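Local coordinates for regulatory protein SdiA (Escherichia coli, PDB 4LFU) that activates transcription of the ftsQAZ cell-division genes and, as a LuxR-type quorum-sensing receptor, binds acyl-homoserine lactone autoinducers through its N-terminal domain, at residues D80-P85 and F132-R137; E86-G91 and G118-L123. One frame throughout, in Å; residues are numbered along the deposited sequence.

Both interactions pin the loop that follows helix 65-73 onto one face of the antiparallel sheet of the autoinducer-binding domain, and they use neighbouring strands of it, 130-137 and 117-124. Interaction 1 is the more buried and rests on van der Waals and CH-pi packing around Phe132. Interaction 2, nested inside it along the chain, is only partly buried; it adds a short, nearly straight backbone hydrogen bond and borders the second subunit, where Gln90 packs. The two are continuous: Leu133 N lies 2.8 Å from Gln121 O in the sheet ladder, the hydroxyls of Ser134 and Thr120 pair, and Val82 O packs against the Phe88 ring.

Interaction 1 of 2, residues D80-P85 and F132-R137; sequences DPVLNP and FLSFSR
Leu83 lies over a face of the Phe132 ring in a buried, largely apolar contact between the loop after helix 65-73 and strand 130-137 of the sheet. Leu83 CA sits 4.0 Å from the centroid of the Phe132 ring, 21° off its normal, a CH-pi contact displaced toward the rim. From the same residue, CD1 reaches back to the root of the ring, 3.8 Å from Phe132 CG. Phe132 CB points toward the loop, with CG anti to the carbonyl carbon (chi1 -63°); the ring lies against the loop backbone at Leu83. Its far end, CZ, meets Leu83 O at 3.5 Å and Pro85 CD, near the ring plane, at 4.0 Å. That carbonyl is not left to the ring alone, since Arg47 donates a hydrogen bond to it.

Further along the strand, the short side chain of Ser134 meets Val82, whose CG1 comes within 3.6 Å of Ser134 OG; the hydroxyl is hydrogen-bonded to Thr120 OG1. At the start of the segment an Asx turn, in which Val82 N donates to Asp80 OD2 at 3.1 Å from above the carboxylate plane, helps fix the chain. Asp80 OD1 is hydrogen-bonded to Tyr71 and to a bound tetraethylene glycol, probably from the crystallisation liquor, which Leu83 also adjoins. A loop packed over one face of an antiparallel sheet, beside a bound molecule, is consistent with the ligand pocket of the GAF-like LuxR autoinducer-binding domain.

Interaction 2 of 2, residues E86-G91 and G118-L123; sequences ENFSQG and GVTQYL
Gly91 O accepts a hydrogen bond from Tyr122 N, 2.7 Å long and nearly straight at 165°, where the irregular segment 86-91 comes alongside strand 117-124 just before entering strand 92-94. The same oxygen lies 3.4 Å from Gln121 CA in a CA-H...O contact, so one carbonyl meets two successive residues of the strand. Glycine suits this place: its phi is positive, and the lack of a side chain lets the backbone lie close against Tyr122 O and the Gln121 amide.

Phe88 carries the apolar half. Its ring meets Tyr122 over one face and Thr120 at its edge. The pair with Tyr122 is edge-to-face: the tyrosine edge is directed at the phenylalanine face, the centroids 4.8 Å apart and the planes at 61°. Tyr122 CD2 makes the approach, 3.5 Å from Phe88 CD2 and offset toward the rim. At the edge of the Phe88 ring, in its plane, Thr120 CG2 touches CZ at 3.6 Å. Thr120 thus serves two surroundings, its methyl against the aromatic ring and OG1 hydrogen-bonded to Trp95.

On the other side of the strand, Gln121 bends at chi2 (86°), which places CD 3.4 Å from Gly91 O. A water donates to Gln90 O at 2.7 Å and accepts only weakly from Gln121 NE2, while Gln121 OE1 is held by His92. Gln90 itself packs on Arg159 of the second subunit. The arrangement is that of a loop feeding strand 92-94, the sheet's outermost strand on that side within this chain: the Tyr122-Gly91 bond begins a backbone ladder that Thr120 with Leu93 and Gly118 with Trp95 continue, within the GAF-like autoinducer-binding domain.

Interaction 1 of 2, residues D80-P85 and F132-R137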
ATOM      1  N   ASP A  80     -18.161   6.047  11.454  1.00 28.93           N
ATOM      2  CA  ASP A  80     -17.025   6.940  11.720  1.00 29.47           C
ATOM      3  C   ASP A  80     -16.280   7.341  10.441  1.00 30.03           C
ATOM      4  O   ASP A  80     -15.558   6.532   9.862  1.00 30.42           O
ATOM      5  CB  ASP A  80     -16.078   6.338  12.744  1.00 29.29           C
ATOM      6  CG  ASP A  80     -15.025   7.315  13.217  1.00 30.08           C
ATOM      7  OD1 ASP A  80     -14.242   6.960  14.125  1.00 31.60           O
ATOM      8  OD2 ASP A  80     -14.961   8.439  12.694  1.00 30.84           O
ATOM      9  N   PRO A  81     -16.422   8.621  10.031  1.00 30.22           N
ATOM     10  CA  PRO A  81     -15.920   9.079   8.728  1.00 30.29           C
ATOM     11  C   PRO A  81     -14.408   9.288   8.715  1.00 30.19           C
ATOM     12  O   PRO A  81     -13.787   9.379   7.651  1.00 30.12           O
ATOM     13  CB  PRO A  81     -16.647  10.410   8.528  1.00 30.59           C
ATOM     14  CG  PRO A  81     -16.982  10.884   9.924  1.00 30.08           C
ATOM     15  CD  PRO A  81     -17.045   9.712  10.815  1.00 29.48           C
ATOM     16  N   VAL A  82     -13.834   9.345   9.904  1.00 29.86           N
ATOM     17  CA  VAL A  82     -12.415   9.596  10.113  1.00 29.79           C
ATOM     18  C   VAL A  82     -11.575   8.345   9.749  1.00 30.08           C
ATOM     19  O   VAL A  82     -10.348   8.423   9.609  1.00 30.27           O
ATOM     20  CB  VAL A  82     -12.246  10.119  11.584  1.00 30.19           C
ATOM     21  CG1 VAL A  82     -10.950   9.733  12.222  1.00 29.41           C
ATOM     22  CG2 VAL A  82     -12.532  11.632  11.642  1.00 29.58           C
ATOM     23  N   LEU A  83     -12.262   7.215   9.559  1.00 29.42           N
ATOM     24  CA  LEU A  83     -11.652   5.909   9.279  1.00 30.08           C
ATOM     25  C   LEU A  83     -11.987   5.416   7.865  1.00 30.20           C
ATOM     26  O   LEU A  83     -11.921   4.222   7.561  1.00 29.53           O
ATOM     27  CB  LEU A  83     -12.121   4.894  10.334  1.00 29.59           C
ATOM     28  CG  LEU A  83     -11.329   4.621  11.618  1.00 30.49           C
ATOM     29  CD1 LEU A  83     -10.257   5.661  12.014  1.00 30.85           C
ATOM     30  CD2 LEU A  83     -12.257   4.344  12.779  1.00 31.49           C
ATOM     31  N   ASN A  84     -12.387   6.361   7.028  1.00 30.47           N
ATOM     32  CA  ASN A  84     -12.746   6.098   5.671  1.00 32.04           C
ATOM     33  C   ASN A  84     -11.738   6.831   4.788  1.00 32.70           C
ATOM     34  O   ASN A  84     -11.759   8.060   4.707  1.00 33.18           O
ATOM     35  CB  ASN A  84     -14.189   6.559   5.405  1.00 32.20           C
ATOM     36  CG  ASN A  84     -14.623   6.359   3.958  1.00 33.15           C
ATOM     37  OD1 ASN A  84     -13.919   5.735   3.149  1.00 34.87           O
ATOM     38  ND2 ASN A  84     -15.781   6.911   3.615  1.00 33.32           N
ATOM     39  N   PRO A  85     -10.841   6.070   4.137  1.00 33.54           N
ATOM     40  CA  PRO A  85      -9.797   6.606   3.250  1.00 34.47           C
ATOM     41  C   PRO A  85     -10.304   7.460   2.056  1.00 35.47           C
ATOM     42  O   PRO A  85      -9.596   8.351   1.600  1.00 35.77           O
ATOM     43  CB  PRO A  85      -9.068   5.343   2.772  1.00 34.15           C
ATOM     44  CG  PRO A  85     -10.011   4.244   2.979  1.00 33.31           C
ATOM     45  CD  PRO A  85     -10.777   4.597   4.212  1.00 33.23           C
ATOM     46  N   PHE A 132      -4.480   4.488  10.830  1.00 24.27           N
ATOM     47  CA  PHE A 132      -5.010   5.848  10.993  1.00 24.08           C
ATOM     48  C   PHE A 132      -4.470   6.453  12.290  1.00 24.47           C
ATOM     49  O   PHE A 132      -4.647   5.891  13.369  1.00 24.42           O
ATOM     50  CB  PHE A 132      -6.539   5.816  11.059  1.00 23.10           C
ATOM     51  CG  PHE A 132      -7.201   5.296   9.802  1.00 23.32           C
ATOM     52  CD1 PHE A 132      -7.653   6.179   8.829  1.00 21.65           C
ATOM     53  CD2 PHE A 132      -7.381   3.919   9.598  1.00 21.61           C
ATOM     54  CE1 PHE A 132      -8.233   5.706   7.669  1.00 22.18           C
ATOM     55  CE2 PHE A 132      -8.008   3.430   8.438  1.00 19.34           C
ATOM     56  CZ  PHE A 132      -8.421   4.316   7.480  1.00 22.15           C
ATOM     57  N   LEU A 133      -3.826   7.607  12.192  1.00 25.03           N
ATOM     58  CA  LEU A 133      -3.403   8.329  13.385  1.00 25.49           C
ATOM     59  C   LEU A 133      -4.222   9.617  13.532  1.00 25.56           C
ATOM     60  O   LEU A 133      -4.170  10.482  12.673  1.00 25.94           O
ATOM     61  CB  LEU A 133      -1.904   8.648  13.322  1.00 25.68           C
ATOM     62  CG  LEU A 133      -1.342   9.493  14.485  1.00 26.32           C
ATOM     63  CD1 LEU A 133      -1.402   8.749  15.814  1.00 24.64           C
ATOM     64  CD2 LEU A 133       0.074   9.911  14.143  1.00 26.74           C
ATOM     65  N   SER A 134      -4.974   9.726  14.618  1.00 25.73           N
ATOM     66  CA  SER A 134      -5.810  10.898  14.893  1.00 25.90           C
ATOM     67  C   SER A 134      -5.272  11.652  16.073  1.00 25.91           C
ATOM     68  O   SER A 134      -4.844  11.044  17.034  1.00 25.55           O
ATOM     69  CB  SER A 134      -7.211  10.465  15.242  1.00 25.03           C
ATOM     70  OG  SER A 134      -7.917  10.099  14.089  1.00 27.27           O
ATOM     71  N   PHE A 135      -5.267  12.975  15.982  1.00 27.34           N
ATOM     72  CA  PHE A 135      -5.066  13.847  17.150  1.00 28.44           C
ATOM     73  C   PHE A 135      -6.348  14.634  17.389  1.00 29.19           C
ATOM     74  O   PHE A 135      -7.015  15.035  16.445  1.00 28.90           O
ATOM     75  CB  PHE A 135      -3.931  14.849  16.921  1.00 28.85           C
ATOM     76  CG  PHE A 135      -2.547  14.231  16.829  1.00 30.05           C
ATOM     77  CD1 PHE A 135      -2.236  13.046  17.491  1.00 30.46           C
ATOM     78  CD2 PHE A 135      -1.546  14.867  16.100  1.00 29.94           C
ATOM     79  CE1 PHE A 135      -0.967  12.490  17.408  1.00 29.72           C
ATOM     80  CE2 PHE A 135      -0.262  14.325  16.037  1.00 29.36           C
ATOM     81  CZ  PHE A 135       0.018  13.132  16.693  1.00 29.97           C
ATOM     82  N   SER A 136      -6.702  14.855  18.646  1.00 30.32           N
ATOM     83  CA  SER A 136      -7.892  15.654  18.941  1.00 31.53           C
ATOM     84  C   SER A 136      -7.689  16.585  20.125  1.00 32.35           C
ATOM     85  O   SER A 136      -6.809  16.393  20.925  1.00 32.33           O
ATOM     86  CB  SER A 136      -9.137  14.780  19.136  1.00 30.67           C
ATOM     87  OG  SER A 136      -8.994  13.947  20.261  1.00 30.62           O
ATOM     88  N   ARG A 137      -8.542  17.584  20.214  1.00 34.40           N
ATOM     89  CA  ARG A 137      -8.390  18.667  21.149  1.00 36.52           C
ATOM     90  C   ARG A 137      -9.772  19.105  21.640  1.00 37.95           C
ATOM     91  O   ARG A 137     -10.757  19.148  20.862  1.00 36.65           O
ATOM     92  CB  ARG A 137      -7.688  19.818  20.432  1.00 36.39           C
ATOM     93  CG  ARG A 137      -7.158  20.876  21.329  1.00 38.24           C
ATOM     94  CD  ARG A 137      -6.084  21.680  20.635  1.00 40.70           C
ATOM     95  NE  ARG A 137      -6.507  22.216  19.355  1.00 41.22           N
ATOM     96  CZ  ARG A 137      -5.690  22.398  18.319  1.00 43.22           C
ATOM     97  NH1 ARG A 137      -6.166  22.898  17.183  1.00 43.54           N
ATOM     98  NH2 ARG A 137      -4.400  22.073  18.407  1.00 42.82           N
TER

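Interaction 2 of 2, residues E86-G91 and G118-L123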
ATOM      1  N   GLU A  86     -11.522   7.197   1.580  1.00 36.96           N
ATOM      2  CA  GLU A  86     -12.157   7.998   0.525  1.00 38.44           C
ATOM      3  C   GLU A  86     -12.317   9.475   0.881  1.00 38.15           C
ATOM      4  O   GLU A  86     -12.466  10.314  -0.003  1.00 38.96           O
ATOM      5  CB  GLU A  86     -13.507   7.402   0.124  1.00 38.77           C
ATOM      6  CG  GLU A  86     -13.410   6.135  -0.774  1.00 44.28           C
ATOM      7  CD  GLU A  86     -14.217   4.949  -0.223  1.00 51.86           C
ATOM      8  OE1 GLU A  86     -15.356   4.713  -0.709  1.00 54.02           O
ATOM      9  OE2 GLU A  86     -13.718   4.259   0.712  1.00 54.49           O
ATOM     10  N   ASN A  87     -12.274   9.839   2.154  1.00 37.51           N
ATOM     11  CA  ASN A  87     -12.404  11.271   2.409  1.00 36.96           C
ATOM     12  C   ASN A  87     -11.118  12.008   2.855  1.00 35.62           C
ATOM     13  O   ASN A  87     -11.141  13.159   3.284  1.00 35.69           O
ATOM     14  CB  ASN A  87     -13.722  11.618   3.154  1.00 37.87           C
ATOM     15  CG  ASN A  87     -13.801  11.006   4.497  1.00 38.63           C
ATOM     16  OD1 ASN A  87     -12.844  11.103   5.254  1.00 42.71           O
ATOM     17  ND2 ASN A  87     -14.940  10.370   4.826  1.00 35.98           N
ATOM     18  N   PHE A  88      -9.989  11.338   2.656  1.00 33.98           N
ATOM     19  CA  PHE A  88      -8.668  11.905   2.896  1.00 32.92           C
ATOM     20  C   PHE A  88      -8.110  12.532   1.612  1.00 33.14           C
ATOM     21  O   PHE A  88      -8.405  12.096   0.507  1.00 32.17           O
ATOM     22  CB  PHE A  88      -7.715  10.798   3.370  1.00 31.72           C
ATOM     23  CG  PHE A  88      -7.895  10.416   4.812  1.00 29.92           C
ATOM     24  CD1 PHE A  88      -8.971   9.633   5.220  1.00 26.95           C
ATOM     25  CD2 PHE A  88      -6.994  10.841   5.762  1.00 26.09           C
ATOM     26  CE1 PHE A  88      -9.128   9.286   6.550  1.00 25.42           C
ATOM     27  CE2 PHE A  88      -7.153  10.479   7.078  1.00 25.57           C
ATOM     28  CZ  PHE A  88      -8.228   9.709   7.466  1.00 24.81           C
ATOM     29  N   SER A  89      -7.292  13.558   1.762  1.00 33.60           N
ATOM     30  CA  SER A  89      -6.544  14.055   0.618  1.00 34.26           C
ATOM     31  C   SER A  89      -5.064  14.024   0.971  1.00 33.60           C
ATOM     32  O   SER A  89      -4.670  14.557   2.002  1.00 33.48           O
ATOM     33  CB  SER A  89      -7.007  15.464   0.250  1.00 34.69           C
ATOM     34  OG  SER A  89      -6.197  15.987  -0.781  1.00 37.36           O
ATOM     35  N   GLN A  90      -4.259  13.378   0.124  1.00 33.26           N
ATOM     36  CA  GLN A  90      -2.824  13.171   0.371  1.00 32.48           C
ATOM     37  C   GLN A  90      -2.559  12.415   1.672  1.00 31.09           C
ATOM     38  O   GLN A  90      -1.589  12.707   2.371  1.00 30.29           O
ATOM     39  CB  GLN A  90      -2.055  14.502   0.366  1.00 33.87           C
ATOM     40  CG  GLN A  90      -1.243  14.778  -0.921  1.00 38.42           C
ATOM     41  CD  GLN A  90      -2.112  15.337  -2.011  1.00 44.62           C
ATOM     42  OE1 GLN A  90      -3.016  16.139  -1.743  1.00 48.64           O
ATOM     43  NE2 GLN A  90      -1.867  14.914  -3.249  1.00 46.13           N
ATOM     44  N   GLY A  91      -3.434  11.473   2.011  1.00 29.45           N
ATOM     45  CA  GLY A  91      -3.325  10.770   3.292  1.00 29.26           C
ATOM     46  C   GLY A  91      -3.768  11.567   4.523  1.00 28.86           C
ATOM     47  O   GLY A  91      -3.751  11.047   5.637  1.00 28.57           O
ATOM     48  N   GLY A 118      -9.806  18.283  15.633  1.00 29.90           N
ATOM     49  CA  GLY A 118      -8.851  17.195  15.443  1.00 28.50           C
ATOM     50  C   GLY A 118      -8.398  17.040  14.009  1.00 27.90           C
ATOM     51  O   GLY A 118      -8.806  17.780  13.136  1.00 27.30           O
ATOM     52  N   VAL A 119      -7.566  16.042  13.777  1.00 27.31           N
ATOM     53  CA  VAL A 119      -6.956  15.822  12.488  1.00 27.49           C
ATOM     54  C   VAL A 119      -6.624  14.322  12.358  1.00 27.15           C
ATOM     55  O   VAL A 119      -6.305  13.672  13.346  1.00 27.90           O
ATOM     56  CB  VAL A 119      -5.700  16.721  12.360  1.00 27.19           C
ATOM     57  CG1 VAL A 119      -4.673  16.388  13.442  1.00 27.23           C
ATOM     58  CG2 VAL A 119      -5.093  16.644  10.955  1.00 27.08           C
ATOM     59  N   THR A 120      -6.716  13.763  11.166  1.00 26.61           N
ATOM     60  CA  THR A 120      -6.298  12.366  10.986  1.00 27.10           C
ATOM     61  C   THR A 120      -5.296  12.228   9.831  1.00 27.23           C
ATOM     62  O   THR A 120      -5.422  12.883   8.796  1.00 27.04           O
ATOM     63  CB  THR A 120      -7.516  11.428  10.800  1.00 26.71           C
ATOM     64  OG1 THR A 120      -8.451  11.690  11.845  1.00 27.88           O
ATOM     65  CG2 THR A 120      -7.122   9.940  10.858  1.00 25.58           C
ATOM     66  N   GLN A 121      -4.280  11.404  10.039  1.00 27.50           N
ATOM     67  CA  GLN A 121      -3.378  11.025   8.967  1.00 27.73           C
ATOM     68  C   GLN A 121      -3.479   9.515   8.754  1.00 27.69           C
ATOM     69  O   GLN A 121      -3.560   8.773   9.707  1.00 26.67           O
ATOM     70  CB  GLN A 121      -1.941  11.408   9.294  1.00 27.76           C
ATOM     71  CG  GLN A 121      -0.990  11.165   8.130  1.00 28.25           C
ATOM     72  CD  GLN A 121      -0.934  12.318   7.159  1.00 29.76           C
ATOM     73  OE1 GLN A 121      -1.277  13.456   7.490  1.00 30.26           O
ATOM     74  NE2 GLN A 121      -0.486  12.033   5.944  1.00 30.52           N
ATOM     75  N   TYR A 122      -3.468   9.066   7.501  1.00 28.72           N
ATOM     76  CA  TYR A 122      -3.472   7.628   7.252  1.00 29.69           C
ATOM     77  C   TYR A 122      -2.416   7.101   6.264  1.00 30.22           C
ATOM     78  O   TYR A 122      -1.877   7.857   5.427  1.00 30.09           O
ATOM     79  CB  TYR A 122      -4.876   7.124   6.905  1.00 30.41           C
ATOM     80  CG  TYR A 122      -5.129   6.868   5.450  1.00 30.96           C
ATOM     81  CD1 TYR A 122      -5.137   5.563   4.926  1.00 32.50           C
ATOM     82  CD2 TYR A 122      -5.399   7.917   4.602  1.00 31.44           C
ATOM     83  CE1 TYR A 122      -5.363   5.339   3.553  1.00 31.57           C
ATOM     84  CE2 TYR A 122      -5.622   7.718   3.268  1.00 31.79           C
ATOM     85  CZ  TYR A 122      -5.610   6.441   2.745  1.00 32.25           C
ATOM     86  OH  TYR A 122      -5.877   6.318   1.400  1.00 33.96           O
ATOM     87  N   LEU A 123      -2.130   5.802   6.408  1.00 29.52           N
ATOM     88  CA  LEU A 123      -1.209   5.070   5.564  1.00 30.09           C
ATOM     89  C   LEU A 123      -1.639   3.615   5.391  1.00 29.88           C
ATOM     90  O   LEU A 123      -2.026   2.934   6.367  1.00 28.93           O
ATOM     91  CB  LEU A 123       0.200   5.066   6.185  1.00 30.46           C
ATOM     92  CG  LEU A 123       1.280   4.447   5.284  1.00 32.01           C
ATOM     93  CD1 LEU A 123       1.469   5.302   4.041  1.00 33.17           C
ATOM     94  CD2 LEU A 123       2.603   4.248   6.004  1.00 30.29           C
TER
HETATM   95  O   HOH W   1      -0.393  14.622   3.810  1.00 31.37           O